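Local coordinates for putative uncharacterized protein (Chaetomium thermophilum, PDB 4XRI) that serves as an importin-beta nuclear transport receptor that carries diverse protein cargoes into the nucleus and probably binds a small GTPase, at residues T341-D346 and D389-D394; A395-F400 and D436-A441; P422-M427 and E460-S465; V335-L340 and P375-F380; I245-F250 and D284-K289. The protein carries 2 engineered substitutions. All coordinates share one frame; numbering follows the deposited sequence.

Interaction 1. Residues T341-D346 and D389-D394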
# COMPACT_ATOMS: atom_id res chain seq x y z
N THR A 341 0.89 -4.14 -29.16
CA THR A 341 0.14 -3.73 -30.34
C THR A 341 -1.29 -4.28 -30.33
O THR A 341 -2.03 -4.10 -31.30
CB THR A 341 0.83 -4.19 -31.64
OG1 THR A 341 0.68 -5.60 -31.80
CG2 THR A 341 2.31 -3.84 -31.62
N LYS A 342 -1.67 -4.93 -29.25
CA LYS A 342 -3.00 -5.52 -29.14
C LYS A 342 -3.94 -4.66 -28.29
O LYS A 342 -4.77 -5.19 -27.55
CB LYS A 342 -2.93 -6.93 -28.55
CG LYS A 342 -1.98 -7.86 -29.27
CD LYS A 342 -2.33 -8.00 -30.75
CE LYS A 342 -1.42 -9.01 -31.43
NZ LYS A 342 -1.60 -9.04 -32.91
N GLN A 343 -3.81 -3.34 -28.40
CA GLN A 343 -4.65 -2.44 -27.62
C GLN A 343 -6.11 -2.55 -28.02
O GLN A 343 -6.43 -2.77 -29.19
CB GLN A 343 -4.20 -0.98 -27.77
CG GLN A 343 -2.71 -0.74 -27.62
CD GLN A 343 -2.00 -0.72 -28.96
OE1 GLN A 343 -2.31 -1.51 -29.85
NE2 GLN A 343 -1.04 0.18 -29.11
N ASP A 344 -6.99 -2.41 -27.04
CA ASP A 344 -8.41 -2.28 -27.30
C ASP A 344 -8.83 -0.86 -26.96
O ASP A 344 -8.94 -0.50 -25.79
CB ASP A 344 -9.22 -3.30 -26.50
CG ASP A 344 -10.65 -3.43 -26.99
OD1 ASP A 344 -11.09 -2.57 -27.79
OD2 ASP A 344 -11.34 -4.39 -26.59
N GLU A 345 -9.05 -0.06 -28.00
CA GLU A 345 -9.37 1.35 -27.83
C GLU A 345 -10.71 1.56 -27.13
O GLU A 345 -10.93 2.57 -26.47
CB GLU A 345 -9.38 2.06 -29.19
CG GLU A 345 -10.31 1.45 -30.23
CD GLU A 345 -9.74 0.20 -30.88
OE1 GLU A 345 -8.65 -0.25 -30.46
OE2 GLU A 345 -10.39 -0.34 -31.80
N ASP A 346 -11.60 0.58 -27.27
CA ASP A 346 -12.93 0.66 -26.66
C ASP A 346 -12.91 0.34 -25.17
O ASP A 346 -13.67 0.92 -24.40
CB ASP A 346 -13.90 -0.29 -27.37
CG ASP A 346 -14.13 0.09 -28.82
OD1 ASP A 346 -14.14 1.30 -29.12
OD2 ASP A 346 -14.30 -0.82 -29.65
N ASP A 389 -0.19 1.98 -38.87
CA ASP A 389 -1.12 1.54 -37.84
C ASP A 389 -0.76 2.19 -36.51
O ASP A 389 0.36 2.06 -36.03
CB ASP A 389 -1.09 0.01 -37.71
CG ASP A 389 -2.22 -0.53 -36.85
OD1 ASP A 389 -2.47 -1.76 -36.90
OD2 ASP A 389 -2.88 0.26 -36.13
N TRP A 390 -1.72 2.90 -35.92
CA TRP A 390 -1.48 3.61 -34.67
C TRP A 390 -1.16 2.65 -33.52
O TRP A 390 -0.52 3.03 -32.55
CB TRP A 390 -2.69 4.47 -34.30
CG TRP A 390 -3.91 3.68 -33.94
CD1 TRP A 390 -4.92 3.31 -34.77
CD2 TRP A 390 -4.25 3.17 -32.64
NE1 TRP A 390 -5.87 2.59 -34.08
CE2 TRP A 390 -5.48 2.49 -32.77
CE3 TRP A 390 -3.63 3.21 -31.39
CZ2 TRP A 390 -6.10 1.87 -31.69
CZ3 TRP A 390 -4.25 2.59 -30.32
CH2 TRP A 390 -5.47 1.93 -30.48
N HIS A 391 -1.62 1.40 -33.65
CA HIS A 391 -1.31 0.36 -32.67
C HIS A 391 0.20 0.23 -32.46
O HIS A 391 0.67 0.09 -31.34
CB HIS A 391 -1.88 -0.99 -33.10
CG HIS A 391 -3.37 -1.05 -33.12
ND1 HIS A 391 -4.12 -0.70 -34.22
CD2 HIS A 391 -4.26 -1.43 -32.16
CE1 HIS A 391 -5.41 -0.85 -33.94
NE2 HIS A 391 -5.52 -1.30 -32.70
N PHE A 392 0.94 0.28 -33.57
CA PHE A 392 2.37 0.05 -33.55
C PHE A 392 3.16 1.30 -33.15
O PHE A 392 4.19 1.20 -32.49
CB PHE A 392 2.84 -0.44 -34.92
CG PHE A 392 2.44 -1.86 -35.21
CD1 PHE A 392 3.36 -2.89 -35.10
CD2 PHE A 392 1.15 -2.16 -35.59
CE1 PHE A 392 3.00 -4.19 -35.36
CE2 PHE A 392 0.78 -3.47 -35.86
CZ PHE A 392 1.70 -4.48 -35.75
N ARG A 393 2.67 2.47 -33.54
CA ARG A 393 3.27 3.73 -33.11
C ARG A 393 3.10 3.89 -31.60
O ARG A 393 4.04 4.23 -30.89
CB ARG A 393 2.66 4.92 -33.84
CG ARG A 393 2.90 4.93 -35.35
CD ARG A 393 2.73 6.32 -35.93
NE ARG A 393 1.41 6.89 -35.65
CZ ARG A 393 0.31 6.60 -36.34
NH1 ARG A 393 0.36 5.74 -37.34
NH2 ARG A 393 -0.84 7.17 -36.01
N ASP A 394 1.88 3.64 -31.14
CA ASP A 394 1.57 3.69 -29.72
C ASP A 394 2.41 2.68 -28.94
O ASP A 394 2.92 2.99 -27.87
CB ASP A 394 0.08 3.41 -29.48
CG ASP A 394 -0.29 3.45 -28.01
OD1 ASP A 394 -0.52 4.55 -27.49
OD2 ASP A 394 -0.36 2.37 -27.38
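Residues 341-346 follow helix 324-340 as irregular chain and run past the first turn of helix 390-402, approaching closest where the CA atoms of Thr341 and His391 stand 4.9 Å apart. Asp389 is the N-cap of that turn; Asp389 OD2 accepts from His391 N and also, very short at 2.5 Å, from His391 ND1 on the syn lone pair, which fixes the imidazole. Gln343, bent at chi2 (95°), slides along His391 in the opposite direction and uses both N-H groups of its amide. Gln343 NE2 donates to His391 O at 2.8 Å, on a carbonyl lone pair, and to Asp394 OD2 at 2.9 Å from above the carboxylate plane. Gln343 OE1 sits at the imidazole edge, 3.0 Å from His391 CD2. An alanine in place of Gln343 would probably loosen the loop from the helix, since both bonds across the contact come from this amide. Thr341 CG2 lies over one face of Phe392, a CH-pi contact 3.9 Å from the ring centroid, while Thr341 OG1 bonds Gln338 O. Glu345 OE1 meets the edge of Trp390. Helix 432-449 lies against Asp394 and Trp390, through Ser437 and Gln433, and helix 374-384 meets Thr341 through Phe380.

Interaction 2. Residues A395-F400 and D436-A441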
# COMPACT_ATOMS: atom_id res chain seq x y z
N ALA A 395 2.56 1.48 -29.50
CA ALA A 395 3.38 0.45 -28.88
C ALA A 395 4.83 0.89 -28.79
O ALA A 395 5.51 0.65 -27.79
CB ALA A 395 3.27 -0.85 -29.66
N ALA A 396 5.30 1.55 -29.85
CA ALA A 396 6.69 1.98 -29.94
C ALA A 396 7.05 3.00 -28.86
O ALA A 396 8.05 2.84 -28.17
CB ALA A 396 6.97 2.55 -31.33
N VAL A 397 6.23 4.04 -28.73
CA VAL A 397 6.48 5.07 -27.73
C VAL A 397 6.30 4.51 -26.32
O VAL A 397 7.04 4.86 -25.41
CB VAL A 397 5.57 6.31 -27.93
CG1 VAL A 397 5.91 7.01 -29.23
CG2 VAL A 397 4.10 5.92 -27.90
N SER A 398 5.31 3.63 -26.16
CA SER A 398 5.05 2.99 -24.87
C SER A 398 6.27 2.20 -24.42
O SER A 398 6.73 2.33 -23.28
CB SER A 398 3.83 2.07 -24.95
OG SER A 398 2.64 2.81 -25.15
N ALA A 399 6.79 1.38 -25.32
CA ALA A 399 7.96 0.55 -25.05
C ALA A 399 9.15 1.40 -24.63
O ALA A 399 9.86 1.06 -23.68
CB ALA A 399 8.31 -0.28 -26.27
N PHE A 400 9.36 2.50 -25.35
CA PHE A 400 10.47 3.40 -25.09
C PHE A 400 10.43 3.94 -23.67
O PHE A 400 11.42 3.89 -22.94
CB PHE A 400 10.45 4.56 -26.09
CG PHE A 400 11.73 5.34 -26.13
CD1 PHE A 400 11.76 6.67 -25.76
CD2 PHE A 400 12.90 4.74 -26.56
CE1 PHE A 400 12.94 7.39 -25.81
CE2 PHE A 400 14.09 5.45 -26.61
CZ PHE A 400 14.11 6.78 -26.23
N ASP A 436 -1.21 10.33 -25.80
CA ASP A 436 -1.26 10.05 -24.37
C ASP A 436 -0.06 9.21 -23.95
O ASP A 436 0.59 9.50 -22.94
CB ASP A 436 -2.55 9.32 -24.01
CG ASP A 436 -2.70 9.12 -22.51
OD1 ASP A 436 -2.35 10.05 -21.75
OD2 ASP A 436 -3.18 8.05 -22.09
N SER A 437 0.23 8.17 -24.73
CA SER A 437 1.37 7.29 -24.45
C SER A 437 2.68 8.04 -24.61
O SER A 437 3.67 7.72 -23.96
CB SER A 437 1.34 6.07 -25.38
OG SER A 437 0.17 5.31 -25.18
N THR A 438 2.69 9.03 -25.50
CA THR A 438 3.87 9.84 -25.73
C THR A 438 4.14 10.75 -24.53
O THR A 438 5.28 10.85 -24.06
CB THR A 438 3.73 10.70 -26.99
OG1 THR A 438 3.63 9.85 -28.14
CG2 THR A 438 4.93 11.61 -27.15
N ALA A 439 3.09 11.40 -24.05
CA ALA A 439 3.19 12.27 -22.88
C ALA A 439 3.71 11.50 -21.67
O ALA A 439 4.62 11.96 -20.97
CB ALA A 439 1.85 12.90 -22.57
N TYR A 440 3.15 10.32 -21.44
CA TYR A 440 3.54 9.47 -20.31
C TYR A 440 4.98 9.01 -20.45
O TYR A 440 5.72 8.95 -19.46
CB TYR A 440 2.61 8.26 -20.21
CG TYR A 440 2.80 7.44 -18.96
CD1 TYR A 440 2.18 7.80 -17.77
CD2 TYR A 440 3.60 6.31 -18.97
CE1 TYR A 440 2.35 7.05 -16.63
CE2 TYR A 440 3.78 5.55 -17.82
CZ TYR A 440 3.15 5.92 -16.66
OH TYR A 440 3.32 5.18 -15.51
N ALA A 441 5.37 8.67 -21.67
CA ALA A 441 6.73 8.23 -21.95
C ALA A 441 7.72 9.35 -21.68
O ALA A 441 8.83 9.11 -21.19
CB ALA A 441 6.85 7.76 -23.40
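Two nearly parallel helices, 390-402 and 432-449, lie flank to flank here in a buried contact made of small side chains. Over residues 395-400 and 436-441 their axes come within 8.5 Å at an angle of 15°. Val397 covers the most surface and is directed at the other helix. Val397 CG2, set between the backbone N and the carbonyl carbon (CG1 beside the N, chi1 -66°), rests 3.7 Å from Ser437 CB, and Val397 CG1 lies 3.8 Å from Thr438 OG1. One turn on, the methyl of Ala441 presses against the backbone, CB being 3.5 Å from Val397 O, consistent with the short axis distance. Helix 409-425 comes between the two in sequence, and such side-by-side stacking of every second helix, all pointing the same way, is what builds the alpha-solenoid of a HEAT-repeat protein. Ser398 OG and Ser437 OG come tip to tip at 3.5 Å without a hydrogen bond. Ser398 OG bonds the carbonyl of Asp394, one turn back in its own helix, whereas Ser437 OG reaches across to the Asp394 carboxylate as its main partner. Thr438 OG1 bonds Val434 O, again one turn back, and faces the Val397 methyls. Leu423 of helix 409-425 packs on both Val397 and Thr438, and Tyr359 of helix 354-369 touches Ser398.

Interaction 3. Residues P422-M427 and E460-S465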
# COMPACT_ATOMS: atom_id res chain seq x y z
N PRO A 422 12.40 13.28 -31.69
CA PRO A 422 11.34 12.51 -32.36
C PRO A 422 10.15 12.22 -31.44
O PRO A 422 9.01 12.26 -31.90
CB PRO A 422 12.05 11.21 -32.75
CG PRO A 422 13.48 11.57 -32.85
CD PRO A 422 13.70 12.59 -31.78
N LEU A 423 10.42 11.95 -30.17
CA LEU A 423 9.35 11.65 -29.23
C LEU A 423 8.48 12.88 -28.97
O LEU A 423 7.27 12.78 -28.83
CB LEU A 423 9.91 11.13 -27.91
CG LEU A 423 8.89 10.41 -27.03
CD1 LEU A 423 8.37 9.18 -27.74
CD2 LEU A 423 9.48 10.04 -25.69
N ILE A 424 9.12 14.05 -28.93
CA ILE A 424 8.38 15.30 -28.75
C ILE A 424 7.48 15.55 -29.96
O ILE A 424 6.35 16.03 -29.82
CB ILE A 424 9.33 16.50 -28.56
CG1 ILE A 424 10.03 16.40 -27.20
CG2 ILE A 424 8.58 17.81 -28.65
CD1 ILE A 424 11.04 17.50 -26.95
N ALA A 425 7.98 15.20 -31.14
CA ALA A 425 7.21 15.36 -32.37
C ALA A 425 5.98 14.47 -32.37
O ALA A 425 4.97 14.78 -32.99
CB ALA A 425 8.09 15.06 -33.58
N MET A 426 6.06 13.35 -31.65
CA MET A 426 4.97 12.39 -31.56
C MET A 426 3.75 12.97 -30.84
O MET A 426 2.66 12.40 -30.89
CB MET A 426 5.43 11.12 -30.85
CG MET A 426 4.80 9.83 -31.37
SD MET A 426 5.47 9.36 -32.97
CE MET A 426 7.20 9.77 -32.74
N MET A 427 3.94 14.11 -30.18
CA MET A 427 2.86 14.79 -29.48
C MET A 427 1.84 15.38 -30.45
O MET A 427 0.75 15.78 -30.05
CB MET A 427 3.42 15.88 -28.56
CG MET A 427 4.24 15.35 -27.40
SD MET A 427 3.22 14.65 -26.09
CE MET A 427 2.54 16.14 -25.37
N GLU A 460 12.14 23.75 -23.49
CA GLU A 460 11.03 24.62 -23.91
C GLU A 460 10.03 23.90 -24.83
O GLU A 460 8.82 23.99 -24.59
CB GLU A 460 11.56 25.87 -24.61
CG GLU A 460 10.55 27.01 -24.74
CD GLU A 460 9.58 26.83 -25.90
OE1 GLU A 460 9.95 26.14 -26.88
OE2 GLU A 460 8.46 27.37 -25.83
N PRO A 461 10.51 23.18 -25.87
CA PRO A 461 9.51 22.47 -26.68
C PRO A 461 8.77 21.40 -25.89
O PRO A 461 7.56 21.24 -26.07
CB PRO A 461 10.35 21.83 -27.79
CG PRO A 461 11.57 22.68 -27.88
CD PRO A 461 11.85 23.08 -26.47
N LEU A 462 9.49 20.69 -25.03
CA LEU A 462 8.90 19.67 -24.18
C LEU A 462 7.76 20.24 -23.35
O LEU A 462 6.64 19.74 -23.40
CB LEU A 462 9.96 19.05 -23.27
CG LEU A 462 9.47 18.00 -22.26
CD1 LEU A 462 8.77 16.87 -22.97
CD2 LEU A 462 10.64 17.48 -21.44
N ILE A 463 8.06 21.30 -22.61
CA ILE A 463 7.06 21.97 -21.78
C ILE A 463 5.89 22.48 -22.62
O ILE A 463 4.73 22.35 -22.24
CB ILE A 463 7.69 23.15 -20.99
CG1 ILE A 463 8.11 22.68 -19.59
CG2 ILE A 463 6.72 24.31 -20.85
CD1 ILE A 463 9.49 22.08 -19.53
N ARG A 464 6.20 23.05 -23.79
CA ARG A 464 5.18 23.64 -24.64
C ARG A 464 4.20 22.58 -25.15
O ARG A 464 2.99 22.82 -25.19
CB ARG A 464 5.83 24.37 -25.82
CG ARG A 464 4.91 25.36 -26.53
CD ARG A 464 5.69 26.20 -27.52
NE ARG A 464 6.27 25.39 -28.59
CZ ARG A 464 7.22 25.82 -29.42
NH1 ARG A 464 7.70 25.02 -30.36
NH2 ARG A 464 7.69 27.05 -29.30
N SER A 465 4.74 21.43 -25.53
CA SER A 465 3.92 20.33 -26.05
C SER A 465 3.03 19.74 -24.97
O SER A 465 1.87 19.40 -25.21
CB SER A 465 4.81 19.24 -26.65
OG SER A 465 5.56 18.59 -25.65
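Ile424, Ser465 and Met427 carry most of this contact between the C-terminal part of helix 409-425 and helix 455-472. Ile424 points at the other helix, with CG1 beside its own backbone N (chi1 -69°) and the chain straight from there to CD1. Ile424 CD1 reaches the backbone turn that holds Pro461 and Leu462, 4.0 Å from Leu462 N and 4.1 Å from Leu462 CB. On the second branch, Ile424 CG2 lies 4.3 Å from Ser465 OG. Met427, in a 3-10 segment, folds back at chi2 (-76°) and chi3, so that its chain curls round Ser465 instead of stretching across. Met427 CG lies 3.9 Å from Ser465 OG, and Met427 CE comes to 3.3 Å from Ser465 O, a close approach of methyl to carbonyl. Ser465 OG takes the crowded position between N and carbonyl carbon and donates to Leu462 O at 2.7 Å from above the carbonyl plane. The hydroxyl is therefore engaged within its own helix, and no hydrogen bond crosses between the segments. Met427 also touches Thr438 of helix 432-449, and Leu462 touches Ile487 of helix 477-490. Helix 432-449 separates the two partners in sequence, consistent with the stacking of alternate helices in a HEAT-repeat alpha-solenoid.

Interaction 4. Residues V335-L340 and P375-F380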
# COMPACT_ATOMS: atom_id res chain seq x y z
N VAL A 335 8.05 -10.78 -27.70
CA VAL A 335 6.65 -11.19 -27.61
C VAL A 335 5.83 -10.15 -26.85
O VAL A 335 4.71 -9.82 -27.25
CB VAL A 335 6.50 -12.56 -26.92
CG1 VAL A 335 5.03 -12.87 -26.66
CG2 VAL A 335 7.13 -13.65 -27.77
N LEU A 336 6.41 -9.63 -25.77
CA LEU A 336 5.77 -8.58 -24.98
C LEU A 336 5.50 -7.34 -25.83
O LEU A 336 4.41 -6.76 -25.78
CB LEU A 336 6.63 -8.21 -23.78
CG LEU A 336 6.64 -9.20 -22.62
CD1 LEU A 336 7.65 -8.78 -21.58
CD2 LEU A 336 5.25 -9.30 -22.02
N LEU A 337 6.50 -6.94 -26.61
CA LEU A 337 6.39 -5.80 -27.50
C LEU A 337 5.28 -6.01 -28.53
O LEU A 337 4.55 -5.09 -28.87
CB LEU A 337 7.72 -5.55 -28.20
CG LEU A 337 8.86 -5.21 -27.24
CD1 LEU A 337 10.21 -5.26 -27.93
CD2 LEU A 337 8.63 -3.84 -26.63
N GLN A 338 5.18 -7.24 -29.02
CA GLN A 338 4.14 -7.61 -29.97
C GLN A 338 2.76 -7.48 -29.32
O GLN A 338 1.79 -7.07 -29.97
CB GLN A 338 4.36 -9.04 -30.47
CG GLN A 338 3.82 -9.31 -31.86
CD GLN A 338 4.09 -10.73 -32.32
OE1 GLN A 338 4.36 -11.61 -31.51
NE2 GLN A 338 4.01 -10.95 -33.63
N LEU A 339 2.68 -7.82 -28.04
CA LEU A 339 1.42 -7.76 -27.30
C LEU A 339 1.01 -6.32 -27.01
O LEU A 339 -0.16 -6.05 -26.76
CB LEU A 339 1.53 -8.54 -25.99
CG LEU A 339 1.58 -10.06 -26.12
CD1 LEU A 339 1.75 -10.71 -24.76
CD2 LEU A 339 0.31 -10.57 -26.81
N LEU A 340 1.97 -5.41 -27.05
CA LEU A 340 1.68 -3.99 -26.87
C LEU A 340 0.81 -3.48 -28.01
O LEU A 340 0.07 -2.51 -27.85
CB LEU A 340 2.97 -3.16 -26.78
CG LEU A 340 3.82 -3.30 -25.51
CD1 LEU A 340 4.91 -2.24 -25.49
CD2 LEU A 340 2.95 -3.21 -24.26
N PRO A 375 18.62 -3.45 -26.58
CA PRO A 375 18.65 -3.71 -28.03
C PRO A 375 17.34 -4.25 -28.64
O PRO A 375 16.98 -3.79 -29.72
CB PRO A 375 19.78 -4.74 -28.17
CG PRO A 375 20.66 -4.50 -27.01
CD PRO A 375 19.74 -4.12 -25.89
N PRO A 376 16.65 -5.21 -27.98
CA PRO A 376 15.40 -5.64 -28.64
C PRO A 376 14.30 -4.57 -28.63
O PRO A 376 13.48 -4.54 -29.55
CB PRO A 376 14.98 -6.87 -27.82
CG PRO A 376 15.63 -6.69 -26.50
CD PRO A 376 16.94 -6.03 -26.80
N VAL A 377 14.28 -3.72 -27.61
CA VAL A 377 13.28 -2.67 -27.52
C VAL A 377 13.55 -1.57 -28.53
O VAL A 377 12.65 -1.11 -29.23
CB VAL A 377 13.21 -2.07 -26.10
CG1 VAL A 377 12.28 -0.87 -26.08
CG2 VAL A 377 12.75 -3.12 -25.10
N ILE A 378 14.81 -1.15 -28.62
CA ILE A 378 15.21 -0.11 -29.56
C ILE A 378 14.97 -0.55 -31.01
O ILE A 378 14.54 0.24 -31.85
CB ILE A 378 16.68 0.30 -29.36
CG1 ILE A 378 16.84 1.05 -28.04
CG2 ILE A 378 17.17 1.17 -30.51
CD1 ILE A 378 15.86 2.21 -27.89
N GLN A 379 15.23 -1.82 -31.28
CA GLN A 379 14.95 -2.38 -32.60
C GLN A 379 13.47 -2.25 -32.92
O GLN A 379 13.08 -1.89 -34.03
CB GLN A 379 15.37 -3.85 -32.69
CG GLN A 379 15.12 -4.47 -34.05
CD GLN A 379 15.41 -5.96 -34.08
OE1 GLN A 379 15.35 -6.64 -33.06
NE2 GLN A 379 15.72 -6.47 -35.27
N PHE A 380 12.64 -2.53 -31.92
CA PHE A 380 11.19 -2.47 -32.07
C PHE A 380 10.69 -1.03 -32.24
O PHE A 380 9.82 -0.76 -33.06
CB PHE A 380 10.51 -3.11 -30.87
CG PHE A 380 9.00 -3.07 -30.91
CD1 PHE A 380 8.29 -4.06 -31.56
CD2 PHE A 380 8.31 -2.04 -30.29
CE1 PHE A 380 6.91 -4.02 -31.60
CE2 PHE A 380 6.93 -2.00 -30.33
CZ PHE A 380 6.23 -2.99 -30.98
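Phe380 swings its ring anti to the backbone N (chi1 179°) and so out across the gap to helix 324-340, while Leu337 sets CG beside its own N (chi1 -62°), and the two side chains slide past each other in opposite directions. This is an interlocking of successive layers of the HEAT-repeat solenoid, between helices 324-340 and 374-384, with helix 354-369 between them in sequence. Their axes stay 10.7 Å apart over residues 335-340 and 375-380 and cross at -33°, a gap filled by Phe380 and Leu337. Leu337 CB sits over the centre of one ring face, a CH-pi contact 3.7 Å from the Phe380 centroid. Beyond it, Leu337 CD1 reaches the root of the phenylalanine, 3.7 Å from Phe380 CB, and touches the Val377 methyl CG2 at 4.4 Å. An alanine in place of Phe380 would remove the ring face under Leu337 CB and would probably leave Leu337 less well packed. Leu337 is further covered by Leu362 and Ala399, and Phe380 by Ala395 of helix 390-402. Backbone carbonyls complete the fit from both helices: Pro376 O lies 3.7 Å from Leu337 CD1, and Leu337 O lies 3.4 Å from Phe380 CZ at the ring tip.

Interaction 5. Residues I245-F250 and D284-K289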
# COMPACT_ATOMS: atom_id res chain seq x y z
N ILE A 245 -8.23 -25.97 -18.93
CA ILE A 245 -7.16 -26.76 -18.32
C ILE A 245 -5.83 -26.02 -18.39
O ILE A 245 -5.07 -25.98 -17.42
CB ILE A 245 -7.02 -28.14 -19.00
CG1 ILE A 245 -8.34 -28.90 -18.92
CG2 ILE A 245 -5.89 -28.94 -18.36
CD1 ILE A 245 -8.25 -30.31 -19.46
N GLN A 246 -5.56 -25.43 -19.55
CA GLN A 246 -4.38 -24.58 -19.74
C GLN A 246 -4.32 -23.47 -18.71
O GLN A 246 -3.29 -23.26 -18.07
CB GLN A 246 -4.37 -23.97 -21.15
CG GLN A 246 -3.76 -24.84 -22.22
CD GLN A 246 -3.32 -24.04 -23.43
OE1 GLN A 246 -4.13 -23.38 -24.08
NE2 GLN A 246 -2.03 -24.07 -23.73
N GLN A 247 -5.44 -22.77 -18.55
CA GLN A 247 -5.56 -21.67 -17.60
C GLN A 247 -5.24 -22.11 -16.18
O GLN A 247 -4.49 -21.44 -15.47
CB GLN A 247 -6.96 -21.05 -17.66
CG GLN A 247 -7.28 -20.36 -18.96
CD GLN A 247 -8.69 -19.82 -19.00
OE1 GLN A 247 -9.14 -19.17 -18.06
NE2 GLN A 247 -9.40 -20.09 -20.09
N GLY A 248 -5.84 -23.22 -15.77
CA GLY A 248 -5.60 -23.77 -14.45
C GLY A 248 -4.14 -24.14 -14.27
O GLY A 248 -3.55 -23.90 -13.21
N ALA A 249 -3.55 -24.70 -15.32
CA ALA A 249 -2.15 -25.12 -15.30
C ALA A 249 -1.20 -23.93 -15.11
O ALA A 249 -0.28 -23.98 -14.29
CB ALA A 249 -1.81 -25.86 -16.57
N PHE A 250 -1.43 -22.87 -15.88
CA PHE A 250 -0.56 -21.70 -15.83
C PHE A 250 -0.70 -20.94 -14.52
O PHE A 250 0.27 -20.38 -14.01
CB PHE A 250 -0.85 -20.77 -17.01
CG PHE A 250 -0.09 -21.12 -18.25
CD1 PHE A 250 1.26 -20.87 -18.34
CD2 PHE A 250 -0.73 -21.70 -19.33
CE1 PHE A 250 1.97 -21.19 -19.47
CE2 PHE A 250 -0.03 -22.03 -20.47
CZ PHE A 250 1.33 -21.77 -20.55
N ASP A 284 -5.93 -17.65 -27.09
CA ASP A 284 -6.81 -17.43 -25.96
C ASP A 284 -6.20 -16.37 -25.05
O ASP A 284 -5.13 -16.56 -24.49
CB ASP A 284 -7.04 -18.73 -25.19
CG ASP A 284 -8.03 -18.57 -24.05
OD1 ASP A 284 -7.66 -17.99 -23.01
OD2 ASP A 284 -9.17 -19.05 -24.19
N GLU A 285 -6.90 -15.24 -24.91
CA GLU A 285 -6.36 -14.10 -24.18
C GLU A 285 -6.12 -14.42 -22.70
O GLU A 285 -5.20 -13.87 -22.09
CB GLU A 285 -7.30 -12.89 -24.30
CG GLU A 285 -6.79 -11.65 -23.58
CD GLU A 285 -7.42 -10.37 -24.08
OE1 GLU A 285 -8.21 -10.44 -25.04
OE2 GLU A 285 -7.13 -9.30 -23.51
N ASP A 286 -6.92 -15.32 -22.14
CA ASP A 286 -6.82 -15.63 -20.72
C ASP A 286 -5.55 -16.42 -20.36
O ASP A 286 -4.94 -16.16 -19.33
CB ASP A 286 -8.06 -16.40 -20.25
CG ASP A 286 -9.30 -15.54 -20.23
OD1 ASP A 286 -9.35 -14.59 -19.42
OD2 ASP A 286 -10.24 -15.81 -21.01
N VAL A 287 -5.15 -17.37 -21.20
CA VAL A 287 -3.92 -18.11 -20.92
C VAL A 287 -2.72 -17.25 -21.30
O VAL A 287 -1.65 -17.38 -20.71
CB VAL A 287 -3.86 -19.47 -21.66
CG1 VAL A 287 -5.19 -19.79 -22.32
CG2 VAL A 287 -2.72 -19.52 -22.67
N ALA A 288 -2.92 -16.37 -22.28
CA ALA A 288 -1.88 -15.43 -22.67
C ALA A 288 -1.57 -14.50 -21.50
O ALA A 288 -0.41 -14.22 -21.20
CB ALA A 288 -2.31 -14.62 -23.89
N LYS A 289 -2.63 -14.03 -20.84
CA LYS A 289 -2.50 -13.20 -19.64
C LYS A 289 -1.71 -13.90 -18.54
O LYS A 289 -0.85 -13.30 -17.90
CB LYS A 289 -3.88 -12.81 -19.10
CG LYS A 289 -4.60 -11.72 -19.86
CD LYS A 289 -5.89 -11.37 -19.14
CE LYS A 289 -6.77 -10.44 -19.95
NZ LYS A 289 -8.02 -10.13 -19.22
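Gln247 leaves helix 243-260 with CG beside its backbone N (chi1 -66°), and from CB the chain runs extended toward the start of helix 285-310. It crosses Val287 at about a right angle, Gln247 CG lying 4.0 Å from Val287 CG1. Gln247 CD and Gln247 OE1 then lie against Asp286, each 3.7 Å from Asp286 CB, with the amide and carboxylate planes only 21° apart. At the tip Gln247 NE2 comes 4.0 Å from Asp284 OD1, too long for a bond, and finds its partner in Ser243 OG, which also bonds Asp284 OD2. Ser243 thus ties the amide to the N-cap of the facing helix. Asp284 caps that helix through OD1, which accepts from Val287 N at 3.2 Å on its anti lone pair and, weakly, from Asp286 N. Val287, held by this capping turn, is the apolar centre of the contact. Its chi1 of -9° nearly eclipses CG1 with the backbone N, probably a slightly strained setting, and places Val287 CG2 4.3 Å from Phe250 CE2. Gln246 borders Val287 CG1 with OE1 while its NE2 bonds Thr238 O. The axes of residues 245-250 and 285-289 run almost parallel, 9.1 Å apart, as expected of alternate helices in an alpha-solenoid. Helix 265-280 links them in sequence, helix 224-238 backs Phe250 and Ala249, and Leu290 one turn on extends the apolar seam.

Interactions 2 to 5 each join helices that are next but one in sequence, whereas interaction 1 ties irregular chain to a helix start. Interaction 2 is the most buried and uses small side chains; interactions 3 and 4 are partly buried and rely on larger apolar groups, in interaction 3 together with a serine, and interactions 1 and 5 add N-caps and amides at helix starts. Helix 390-402 serves both interactions 1 and 2, which meet at Asp394 and Ser437. Interactions 2 and 3 interleave along the chain and touch through Leu423 and Thr438. Interaction 4 abuts both 1 and 2 through Phe380 and Leu337. Interaction 5 touches none of the others, though its nearest atoms come within about 5 Å of those of interaction 4.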